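Heme-binding protein A / AI-2 binding protein A (Helicobacter pylori SS1, PDB 6OFQ) probably captures peptides in the periplasm, serving as the substrate-binding partner of an ABC transporter, and binds the peptide STSA. Local coordinates at residues A[377-382]-A[423-428]; A[295-300]-A[455-460]. All blocks are in the same frame, centred on the assembly; numbering follows the deposited sequence. Where two conformers were deposited one is given.

Contact 1: A[377-382]-A[423-428]; sequences IFTTST and MAFAGW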
loop_
_atom_site.group_PDB
_atom_site.type_symbol
_atom_site.label_atom_id
_atom_site.label_comp_id
_atom_site.label_asym_id
_atom_site.label_seq_id
_atom_site.Cartn_x
_atom_site.Cartn_y
_atom_site.Cartn_z
ATOM N N ILE A 377 22.229 -4.236 5.338
ATOM C CA ILE A 377 20.907 -4.356 4.725
ATOM C C ILE A 377 19.923 -4.569 5.842
ATOM O O ILE A 377 20.128 -5.374 6.759
ATOM C CB ILE A 377 20.843 -5.481 3.691
ATOM C CG1 ILE A 377 19.510 -5.433 2.919
ATOM C CG2 ILE A 377 21.030 -6.874 4.257
ATOM C CD1 ILE A 377 19.520 -6.310 1.698
ATOM N N PHE A 378 18.777 -3.902 5.778
ATOM C CA PHE A 378 17.671 -4.149 6.680
ATOM C C PHE A 378 16.722 -5.121 6.012
ATOM O O PHE A 378 16.480 -4.975 4.794
ATOM C CB PHE A 378 16.833 -2.883 6.954
ATOM C CG PHE A 378 17.406 -1.890 7.915
ATOM C CD1 PHE A 378 18.717 -1.945 8.304
ATOM C CD2 PHE A 378 16.647 -0.839 8.388
ATOM C CE1 PHE A 378 19.261 -1.061 9.226
ATOM C CE2 PHE A 378 17.175 0.015 9.329
ATOM C CZ PHE A 378 18.480 -0.047 9.702
ATOM N N THR A 379 16.190 -6.057 6.792
ATOM C CA THR A 379 15.128 -6.942 6.333
ATOM C C THR A 379 14.134 -7.107 7.472
ATOM O O THR A 379 14.396 -6.679 8.602
ATOM C CB THR A 379 15.737 -8.284 5.912
ATOM O OG1 THR A 379 14.708 -9.081 5.302
ATOM C CG2 THR A 379 16.351 -9.054 7.059
ATOM N N THR A 380 12.951 -7.624 7.145
ATOM C CA THR A 380 11.924 -7.902 8.135
ATOM C C THR A 380 11.962 -9.322 8.628
ATOM O O THR A 380 12.505 -10.227 7.984
ATOM C CB THR A 380 10.509 -7.744 7.564
ATOM O OG1 THR A 380 10.232 -8.819 6.657
ATOM C CG2 THR A 380 10.353 -6.429 6.813
ATOM N N SER A 381 11.393 -9.487 9.814
ATOM C CA SER A 381 11.366 -10.829 10.408
ATOM C C SER A 381 10.488 -11.808 9.625
ATOM O O SER A 381 10.750 -13.011 9.645
ATOM C CB SER A 381 10.874 -10.760 11.861
ATOM O OG SER A 381 9.611 -10.161 11.885
ATOM N N THR A 382 9.473 -11.338 8.930
ATOM C CA THR A 382 8.543 -12.260 8.301
ATOM C C THR A 382 8.905 -12.533 6.847
ATOM O O THR A 382 8.363 -13.484 6.295
ATOM C CB THR A 382 7.101 -11.764 8.420
ATOM O OG1 THR A 382 7.012 -10.432 7.912
ATOM C CG2 THR A 382 6.678 -11.831 9.897
ATOM N N MET A 423 20.928 -0.006 2.786
ATOM C CA MET A 423 20.094 -0.803 1.882
ATOM C C MET A 423 18.915 -1.409 2.666
ATOM O O MET A 423 19.038 -1.736 3.864
ATOM C CB MET A 423 20.928 -1.928 1.282
ATOM C CG MET A 423 22.227 -1.451 0.666
ATOM S SD MET A 423 23.093 -2.688 -0.310
ATOM C CE MET A 423 23.163 -4.001 0.854
ATOM N N ALA A 424 17.779 -1.610 2.006
ATOM C CA ALA A 424 16.644 -2.231 2.694
ATOM C C ALA A 424 15.717 -2.807 1.615
ATOM O O ALA A 424 15.604 -2.215 0.539
ATOM C CB ALA A 424 15.905 -1.170 3.490
ATOM N N PHE A 425 15.080 -3.914 1.911
ATOM C CA PHE A 425 13.992 -4.361 1.034
ATOM C C PHE A 425 12.809 -3.396 1.088
ATOM O O PHE A 425 12.496 -2.858 2.153
ATOM C CB PHE A 425 13.557 -5.771 1.421
ATOM C CG PHE A 425 14.557 -6.844 1.116
ATOM C CD1 PHE A 425 14.786 -7.296 -0.149
ATOM C CD2 PHE A 425 15.362 -7.328 2.091
ATOM C CE1 PHE A 425 15.665 -8.323 -0.429
ATOM C CE2 PHE A 425 16.280 -8.326 1.842
ATOM C CZ PHE A 425 16.453 -8.788 0.579
ATOM N N ALA A 426 12.181 -3.217 -0.075
ATOM C CA ALA A 426 11.043 -2.326 -0.141
ATOM C C ALA A 426 10.029 -3.018 -1.037
ATOM O O ALA A 426 10.378 -3.799 -1.936
ATOM C CB ALA A 426 11.456 -1.028 -0.817
ATOM N N GLY A 427 8.763 -2.726 -0.866
ATOM C CA GLY A 427 7.709 -3.248 -1.728
ATOM C C GLY A 427 6.544 -2.280 -1.699
ATOM O O GLY A 427 6.244 -1.558 -0.732
ATOM N N TRP A 428 5.758 -2.398 -2.760
ATOM C CA TRP A 428 4.556 -1.589 -2.931
ATOM C C TRP A 428 3.485 -2.344 -3.693
ATOM O O TRP A 428 3.763 -3.042 -4.704
ATOM C CB TRP A 428 4.850 -0.339 -3.742
ATOM C CG TRP A 428 3.810 0.734 -3.750
ATOM C CD1 TRP A 428 3.022 1.119 -4.810
ATOM C CD2 TRP A 428 3.560 1.657 -2.706
ATOM N NE1 TRP A 428 2.303 2.231 -4.478
ATOM C CE2 TRP A 428 2.613 2.578 -3.180
ATOM C CE3 TRP A 428 4.031 1.778 -1.386
ATOM C CZ2 TRP A 428 2.112 3.588 -2.389
ATOM C CZ3 TRP A 428 3.553 2.806 -0.632
ATOM C CH2 TRP A 428 2.634 3.718 -1.141
#

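Contact 2: A[295-300]-A[455-460]; sequences WLSLNT and NGSFYK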
loop_
_atom_site.group_PDB
_atom_site.type_symbol
_atom_site.label_atom_id
_atom_site.label_comp_id
_atom_site.label_asym_id
_atom_site.label_seq_id
_atom_site.Cartn_x
_atom_site.Cartn_y
_atom_site.Cartn_z
ATOM N N TRP A 295 11.781 -4.480 -4.397
ATOM C CA TRP A 295 13.096 -3.933 -4.839
ATOM C C TRP A 295 14.000 -3.733 -3.635
ATOM O O TRP A 295 13.578 -3.960 -2.504
ATOM C CB TRP A 295 12.959 -2.658 -5.690
ATOM C CG TRP A 295 12.420 -1.462 -4.974
ATOM C CD1 TRP A 295 13.134 -0.512 -4.330
ATOM C CD2 TRP A 295 11.050 -1.135 -4.760
ATOM N NE1 TRP A 295 12.301 0.433 -3.782
ATOM C CE2 TRP A 295 11.004 0.085 -4.037
ATOM C CE3 TRP A 295 9.844 -1.704 -5.151
ATOM C CZ2 TRP A 295 9.810 0.693 -3.678
ATOM C CZ3 TRP A 295 8.678 -1.109 -4.796
ATOM C CH2 TRP A 295 8.663 0.065 -4.045
ATOM N N LEU A 296 15.221 -3.354 -3.905
ATOM C CA LEU A 296 16.130 -2.998 -2.849
ATOM C C LEU A 296 16.276 -1.478 -2.864
ATOM O O LEU A 296 16.718 -0.918 -3.887
ATOM C CB LEU A 296 17.419 -3.764 -3.068
ATOM C CG LEU A 296 18.515 -3.612 -2.018
ATOM C CD1 LEU A 296 18.141 -4.285 -0.698
ATOM C CD2 LEU A 296 19.822 -4.207 -2.525
ATOM N N SER A 297 15.890 -0.780 -1.804
ATOM C CA SER A 297 16.184 0.645 -1.622
ATOM C C SER A 297 17.692 0.803 -1.395
ATOM O O SER A 297 18.259 -0.037 -0.680
ATOM C CB SER A 297 15.505 1.248 -0.367
ATOM O OG SER A 297 14.086 1.254 -0.486
ATOM N N LEU A 298 18.284 1.813 -2.029
ATOM C CA LEU A 298 19.671 2.224 -1.791
ATOM C C LEU A 298 19.567 3.672 -1.359
ATOM O O LEU A 298 18.980 4.509 -2.041
ATOM C CB LEU A 298 20.474 2.159 -3.082
ATOM C CG LEU A 298 20.569 0.796 -3.769
ATOM C CD1 LEU A 298 21.273 0.833 -5.094
ATOM C CD2 LEU A 298 21.198 -0.249 -2.836
ATOM N N ASN A 299 20.162 3.994 -0.211
ATOM C CA ASN A 299 19.959 5.314 0.379
ATOM C C ASN A 299 20.922 6.269 -0.280
ATOM O O ASN A 299 22.111 6.333 0.086
ATOM C CB ASN A 299 20.109 5.312 1.890
ATOM C CG ASN A 299 19.737 6.661 2.507
ATOM O OD1 ASN A 299 19.899 7.713 1.846
ATOM N ND2 ASN A 299 19.308 6.611 3.766
ATOM N N THR A 300 20.439 6.935 -1.310
ATOM C CA THR A 300 21.268 7.768 -2.184
ATOM C C THR A 300 21.857 9.015 -1.482
ATOM O O THR A 300 22.666 9.703 -2.137
ATOM C CB THR A 300 20.605 8.187 -3.509
ATOM O OG1 THR A 300 19.528 9.106 -3.237
ATOM C CG2 THR A 300 20.120 6.986 -4.292
ATOM N N ASN A 455 9.900 7.561 0.117
ATOM C CA ASN A 455 10.948 7.517 -0.899
ATOM C C ASN A 455 12.208 7.010 -0.171
ATOM O O ASN A 455 13.095 7.760 0.285
ATOM C CB ASN A 455 11.133 8.899 -1.521
ATOM C CG ASN A 455 12.154 8.965 -2.629
ATOM O OD1 ASN A 455 13.042 8.115 -2.725
ATOM N ND2 ASN A 455 12.068 9.983 -3.474
ATOM N N GLY A 456 12.277 5.687 -0.077
ATOM C CA GLY A 456 13.285 5.020 0.747
ATOM C C GLY A 456 14.672 5.102 0.161
ATOM O O GLY A 456 15.633 4.867 0.882
ATOM N N SER A 457 14.817 5.465 -1.100
ATOM C CA SER A 457 16.123 5.708 -1.720
ATOM C C SER A 457 16.587 7.160 -1.598
ATOM O O SER A 457 17.657 7.541 -2.023
ATOM C CB SER A 457 16.108 5.309 -3.212
ATOM O OG SER A 457 16.028 3.908 -3.339
ATOM N N PHE A 458 15.692 8.000 -1.080
ATOM C CA PHE A 458 15.863 9.456 -1.071
ATOM C C PHE A 458 16.270 9.969 -2.449
ATOM O O PHE A 458 17.198 10.764 -2.630
ATOM C CB PHE A 458 16.883 9.888 0.016
ATOM C CG PHE A 458 16.372 9.720 1.434
ATOM C CD1 PHE A 458 16.370 8.513 2.061
ATOM C CD2 PHE A 458 15.710 10.762 2.062
ATOM C CE1 PHE A 458 15.847 8.336 3.334
ATOM C CE2 PHE A 458 15.297 10.621 3.373
ATOM C CZ PHE A 458 15.325 9.404 4.005
ATOM N N TYR A 459 15.586 9.439 -3.464
ATOM C CA TYR A 459 15.920 9.815 -4.821
ATOM C C TYR A 459 15.443 11.228 -5.124
ATOM O O TYR A 459 14.241 11.477 -5.036
ATOM C CB TYR A 459 15.288 8.824 -5.793
ATOM C CG TYR A 459 15.546 9.027 -7.252
ATOM C CD1 TYR A 459 16.804 9.264 -7.772
ATOM C CD2 TYR A 459 14.487 9.013 -8.158
ATOM C CE1 TYR A 459 17.018 9.508 -9.124
ATOM C CE2 TYR A 459 14.708 9.212 -9.498
ATOM C CZ TYR A 459 15.963 9.414 -10.028
ATOM O OH TYR A 459 16.067 9.581 -11.377
ATOM N N LYS A 460 16.371 12.090 -5.488
ATOM C CA LYS A 460 16.055 13.495 -5.768
ATOM C C LYS A 460 16.598 13.879 -7.140
ATOM O O LYS A 460 17.776 14.160 -7.300
ATOM C CB LYS A 460 16.713 14.362 -4.693
ATOM C CG LYS A 460 16.153 14.120 -3.315
ATOM C CD LYS A 460 16.791 14.974 -2.223
ATOM C CE LYS A 460 16.662 16.440 -2.570
ATOM N NZ LYS A 460 17.194 17.075 -1.333
HETATM O O HOH W 1 13.248 2.756 -2.314
HETATM O O HOH W 2 19.152 11.108 -5.230
#

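Contact 1: A[377-382]-A[423-428]
Met423 O accepts the amide N-H of Phe378 in a hydrogen bond of 2.9 Å between Phe378 N and Met423 O, nearly straight at 162°, with the donor somewhat out of the carbonyl plane. The same oxygen also receives a CA-H contact from Ile377, whose CA lies 3.3 Å from Met423 O. One step on, the direction of donation reverses: Phe425 N gives a weak, long bond of 3.4 Å to Phe378 O, an oxygen that the hydroxyl of Tyr412 also reaches weakly. The two strands run parallel, their short axes 32° apart, and diverge after Phe378, so that Thr379 is met by the Phe425 ring instead of by backbone.

On one side of the sheet Ile377 packs with Met423, whose chain bends at chi3 (-53°) and sets CE 4.0 Å from Ile377 CB. Ile377 CG1 stands anti to the backbone N, and CD1 at the end of that branch comes 3.8 Å from Phe425 CE2. Thr379 lies beside the same ring, pointing the same way, with OG1 3.7 Å from Phe425 CD2; Arg383 adds a cation-pi contact to this ring. On the other side Phe378 CB meets Ala424 CB at 4.0 Å, and helix 409-417 covers both through Thr416 and Tyr412.

Strand 373-380 thus lies between 400-407 and 423-429, all parallel and joined by helices: successive beta-alpha-beta crossovers, as in an alpha/beta lobe of a type II periplasmic binding protein.

Contact 2: A[295-300]-A[455-460]
Thr300 meets the turn of 455-460 with every atom of its side chain. CB and the methyl CG2 both rest against Ser457 O, each 3.4 Å from it. OG1, set between the backbone N and the carbonyl carbon (chi1 68°), donates to Ser457 O over 2.7 Å, nearly along the C=O axis. It also accepts a hydrogen bond from a water that in turn takes the amide of Lys460. Thr300 N reaches Ser457 O as well, at 2.9 Å and from above the carbonyl plane, so one residue grips this carbonyl twice.

Ser457 returns the contact on the strand: its OG takes a weak bond of 3.3 Å from Leu298 N, while a stronger partner is Pro496 O. A second water links Ser457 OG, Ser297 OG and Trp295 NE1, lying at the edge of the Trp295 ring and in its plane. Just before Thr300, the Asn299 amide lies almost parallel to the Phe458 ring, the planes 9° apart, with OD1 3.6 Å from Phe458 CD1; its polar ends are held by Gln301 N and His421 O.

Asn455 spans the turn to the residue after it, OD1 accepting from Tyr459 N and ND2 donating to Tyr459 O, and Phe458 N closes the turn on Asn455 O. The motif is a type I beta turn, Asn455 to Phe458, docked against the C-terminal end of strand 292-298 and the residues just after it.

Overall arrangement
The centres of contacts 1 and 2 lie about 12 Å apart, and both reach the same mixed sheet, in which strand 423-429 has 373-380 on one flank, parallel, and 292-298 on the other, antiparallel. Along the chain the order is 295-300, 377-382, 423-428, 455-460, so contact 1 is nested inside the loop closed by contact 2. They touch directly: Ala424 O and Ser297 N, 2.8 Å apart, probably form a hydrogen bond. Contact 1 pairs strands within the sheet, while contact 2 fastens the loop that leads into helix 462-473 to the end of strand 292-298, in the same lobe of the binding protein.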